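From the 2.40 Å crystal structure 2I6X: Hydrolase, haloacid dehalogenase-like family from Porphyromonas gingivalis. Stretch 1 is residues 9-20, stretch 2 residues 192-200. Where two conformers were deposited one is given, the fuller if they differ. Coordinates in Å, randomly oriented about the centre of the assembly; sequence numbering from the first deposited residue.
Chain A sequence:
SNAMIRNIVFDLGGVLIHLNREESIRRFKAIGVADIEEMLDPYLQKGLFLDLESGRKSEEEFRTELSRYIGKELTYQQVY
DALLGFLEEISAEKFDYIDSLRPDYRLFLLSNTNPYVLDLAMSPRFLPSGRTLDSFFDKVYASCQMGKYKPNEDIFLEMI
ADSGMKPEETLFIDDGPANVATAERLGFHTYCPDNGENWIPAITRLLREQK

Stretch 1 9-20: VFDLGGVLIHLN
Stretch 2 (192-200) CPDNGENWI

A single asparagine side chain can pair with a strand residue as a neighbouring backbone would, and Asn-195 does so here by meeting both backbone polar groups of Leu-19. With chi1 at 178° and chi2 at 46°, its carboxamide accepts from Leu-19 N at OD1 (Leu-19 N to Asn-195 OD1, 2.8 Å) and donates through ND2 to Leu-19 O (Asn-195 ND2 to Leu-19 O, 3.0 Å). An amide suits the place because it carries a donor and an acceptor side by side, matching the N and O of one residue in the strand 17-19.

The partner stretch has no regular helix or strand. It presents Asn-195 from a type II turn, Asp-194 to Glu-197, closed by Glu-197 N to Asp-194 O (3.0 Å) and by Asp-194 N to Glu-197 OE2 (2.8 Å). Gly-196 (phi/psi 95/0) occupies a conformation that calls for glycine; its CA lies over the face of the His-18 ring, 4.1 Å from the centroid, with His-18 at chi1 t. Gly-14 (93/-57) is likewise constrained to glycine, and its CA sits 4.3 Å from Asn-195 CA, setting the register. The oxygen of water 1 lies between the loops, 2.8 Å from Gly-14 O and 2.9 Å from Asp-194 O.

The second anchor is Trp-199, pointing toward stretch 1 with chi1 46° (p) and chi2 -110°. Its indole nitrogen donates to the carbonyl of a buried loop residue: Trp-199 NE1 to Val-15 O, 2.9 Å. The six-membered ring meets apolar neighbours through CZ2 and CH2: Leu-16 CD2 lies at the ring edge, 3.8 Å from Trp-199 CZ2, and Phe-10 CE1 is 3.6 Å from Trp-199 CH2, the two aromatic planes inclined by 38°. Val-15 (chi1 t) also meets Pro-193, with Val-15 CG2 3.8 Å from Pro-193 CG. Together the stretches bury 428 Å².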

# COMPACT_ATOMS: atom_id res chain seq x y z
N VAL A 9 -12.05 -0.05 2.98
CA VAL A 9 -10.66 0.40 3.01
C VAL A 9 -9.83 -0.68 2.35
O VAL A 9 -9.96 -1.85 2.69
CB VAL A 9 -10.15 0.59 4.48
CG1 VAL A 9 -8.65 0.99 4.49
CG2 VAL A 9 -10.98 1.63 5.21
N PHE A 10 -8.97 -0.29 1.41
CA PHE A 10 -8.14 -1.23 0.68
C PHE A 10 -6.68 -0.97 0.97
O PHE A 10 -6.28 0.19 1.11
CB PHE A 10 -8.34 -1.01 -0.83
CG PHE A 10 -9.72 -1.31 -1.31
CD1 PHE A 10 -10.03 -2.55 -1.88
CD2 PHE A 10 -10.72 -0.35 -1.23
CE1 PHE A 10 -11.31 -2.82 -2.34
CE2 PHE A 10 -12.00 -0.62 -1.67
CZ PHE A 10 -12.29 -1.86 -2.22
N ASP A 11 -5.87 -2.02 1.04
CA ASP A 11 -4.42 -1.82 0.87
C ASP A 11 -4.13 -1.69 -0.65
O ASP A 11 -4.97 -2.00 -1.47
CB ASP A 11 -3.66 -3.01 1.46
CG ASP A 11 -2.17 -2.77 1.62
OD1 ASP A 11 -1.66 -1.62 1.48
OD2 ASP A 11 -1.48 -3.78 1.90
N LEU A 12 -2.94 -1.22 -0.99
CA LEU A 12 -2.52 -1.08 -2.36
C LEU A 12 -1.73 -2.34 -2.76
O LEU A 12 -2.25 -3.17 -3.53
CB LEU A 12 -1.66 0.18 -2.52
CG LEU A 12 -1.22 0.55 -3.95
CD1 LEU A 12 -2.40 0.72 -4.92
CD2 LEU A 12 -0.36 1.81 -3.90
N GLY A 13 -0.51 -2.47 -2.24
CA GLY A 13 0.33 -3.63 -2.49
C GLY A 13 -0.38 -4.87 -2.00
O GLY A 13 -0.94 -4.89 -0.87
N GLY A 14 -0.39 -5.92 -2.83
CA GLY A 14 -0.97 -7.20 -2.44
C GLY A 14 -2.42 -7.30 -2.88
O GLY A 14 -2.79 -8.18 -3.67
N VAL A 15 -3.22 -6.35 -2.44
CA VAL A 15 -4.64 -6.27 -2.75
C VAL A 15 -4.96 -5.76 -4.19
O VAL A 15 -5.71 -6.39 -4.93
CB VAL A 15 -5.32 -5.39 -1.62
CG1 VAL A 15 -6.80 -5.17 -1.89
CG2 VAL A 15 -5.11 -6.06 -0.29
N LEU A 16 -4.39 -4.61 -4.57
CA LEU A 16 -4.70 -3.99 -5.86
C LEU A 16 -3.55 -4.15 -6.85
O LEU A 16 -3.76 -4.21 -8.07
CB LEU A 16 -5.03 -2.51 -5.65
CG LEU A 16 -6.26 -2.15 -4.79
CD1 LEU A 16 -6.32 -0.64 -4.43
CD2 LEU A 16 -7.53 -2.57 -5.53
N ILE A 17 -2.32 -4.20 -6.34
CA ILE A 17 -1.17 -4.44 -7.20
C ILE A 17 -0.53 -5.72 -6.71
O ILE A 17 -0.10 -5.79 -5.55
CB ILE A 17 -0.10 -3.29 -7.12
CG1 ILE A 17 -0.73 -1.92 -7.35
CG2 ILE A 17 1.11 -3.58 -8.07
CD1 ILE A 17 0.27 -0.78 -7.19
N HIS A 18 -0.51 -6.74 -7.57
CA HIS A 18 0.19 -8.00 -7.29
C HIS A 18 1.67 -7.70 -7.20
O HIS A 18 2.22 -6.98 -8.05
CB HIS A 18 -0.09 -9.04 -8.40
CG HIS A 18 0.63 -10.35 -8.24
ND1 HIS A 18 0.74 -11.27 -9.27
CD2 HIS A 18 1.26 -10.91 -7.18
CE1 HIS A 18 1.42 -12.32 -8.84
NE2 HIS A 18 1.74 -12.13 -7.58
N LEU A 19 2.31 -8.26 -6.18
CA LEU A 19 3.71 -7.99 -5.90
C LEU A 19 4.66 -9.13 -6.24
O LEU A 19 4.27 -10.29 -6.23
CB LEU A 19 3.87 -7.64 -4.41
CG LEU A 19 3.12 -6.42 -3.87
CD1 LEU A 19 3.35 -6.25 -2.35
CD2 LEU A 19 3.54 -5.13 -4.60
N ASN A 20 5.91 -8.78 -6.51
CA ASN A 20 6.95 -9.75 -6.84
C ASN A 20 8.23 -9.28 -6.16
O ASN A 20 9.01 -8.51 -6.75
CB ASN A 20 7.14 -9.83 -8.37
CG ASN A 20 8.22 -10.84 -8.82
OD1 ASN A 20 8.89 -11.49 -8.02
ND2 ASN A 20 8.37 -10.97 -10.14
N CYS A 192 -8.77 -10.96 4.23
CA CYS A 192 -7.33 -11.12 3.99
C CYS A 192 -7.10 -11.90 2.70
O CYS A 192 -7.04 -13.13 2.71
CB CYS A 192 -6.61 -11.81 5.16
SG CYS A 192 -4.78 -11.65 5.12
N PRO A 193 -6.98 -11.18 1.58
CA PRO A 193 -6.72 -11.87 0.32
C PRO A 193 -5.25 -12.29 0.25
O PRO A 193 -4.41 -11.77 1.00
CB PRO A 193 -7.00 -10.78 -0.73
CG PRO A 193 -6.73 -9.47 -0.02
CD PRO A 193 -7.03 -9.71 1.44
N ASP A 194 -4.96 -13.24 -0.61
CA ASP A 194 -3.58 -13.47 -1.03
C ASP A 194 -3.10 -12.41 -2.03
O ASP A 194 -3.88 -11.85 -2.81
CB ASP A 194 -3.42 -14.88 -1.67
CG ASP A 194 -3.49 -16.00 -0.63
OD1 ASP A 194 -3.09 -15.77 0.55
OD2 ASP A 194 -3.93 -17.11 -1.01
N ASN A 195 -1.80 -12.15 -1.99
CA ASN A 195 -1.13 -11.45 -3.06
C ASN A 195 -1.45 -12.16 -4.40
O ASN A 195 -1.05 -13.32 -4.62
CB ASN A 195 0.38 -11.42 -2.78
CG ASN A 195 1.15 -10.75 -3.89
OD1 ASN A 195 0.76 -9.69 -4.35
ND2 ASN A 195 2.23 -11.39 -4.36
N GLY A 196 -2.21 -11.47 -5.26
CA GLY A 196 -2.59 -11.98 -6.58
C GLY A 196 -3.95 -12.68 -6.70
O GLY A 196 -4.34 -13.12 -7.78
N GLU A 197 -4.69 -12.77 -5.59
CA GLU A 197 -6.01 -13.41 -5.62
C GLU A 197 -7.05 -12.51 -6.32
O GLU A 197 -7.06 -11.30 -6.09
CB GLU A 197 -6.44 -13.68 -4.18
CG GLU A 197 -7.66 -14.60 -4.02
CD GLU A 197 -8.12 -14.66 -2.56
OE1 GLU A 197 -9.35 -14.78 -2.30
OE2 GLU A 197 -7.25 -14.55 -1.65
N ASN A 198 -7.94 -13.09 -7.13
CA ASN A 198 -9.12 -12.34 -7.58
C ASN A 198 -10.21 -12.35 -6.54
O ASN A 198 -11.00 -13.30 -6.48
CB ASN A 198 -9.74 -12.81 -8.91
CG ASN A 198 -10.94 -11.90 -9.32
OD1 ASN A 198 -11.02 -10.74 -8.86
ND2 ASN A 198 -11.85 -12.41 -10.15
N TRP A 199 -10.29 -11.28 -5.77
CA TRP A 199 -11.20 -11.24 -4.64
C TRP A 199 -12.53 -10.57 -4.94
O TRP A 199 -13.35 -10.42 -4.04
CB TRP A 199 -10.55 -10.54 -3.45
CG TRP A 199 -9.82 -9.25 -3.77
CD1 TRP A 199 -8.47 -9.06 -3.74
CD2 TRP A 199 -10.40 -7.99 -4.15
NE1 TRP A 199 -8.16 -7.77 -4.08
CE2 TRP A 199 -9.32 -7.08 -4.33
CE3 TRP A 199 -11.71 -7.54 -4.38
CZ2 TRP A 199 -9.52 -5.73 -4.72
CZ3 TRP A 199 -11.91 -6.21 -4.77
CH2 TRP A 199 -10.82 -5.32 -4.95
N ILE A 200 -12.73 -10.13 -6.18
CA ILE A 200 -13.94 -9.42 -6.55
C ILE A 200 -15.18 -10.23 -6.18
O ILE A 200 -16.04 -9.70 -5.48
CB ILE A 200 -13.98 -8.97 -8.03
CG1 ILE A 200 -12.95 -7.86 -8.27
CG2 ILE A 200 -15.37 -8.50 -8.42
CD1 ILE A 200 -12.64 -7.63 -9.75
O HOH W 1 -5.16 -9.60 -4.01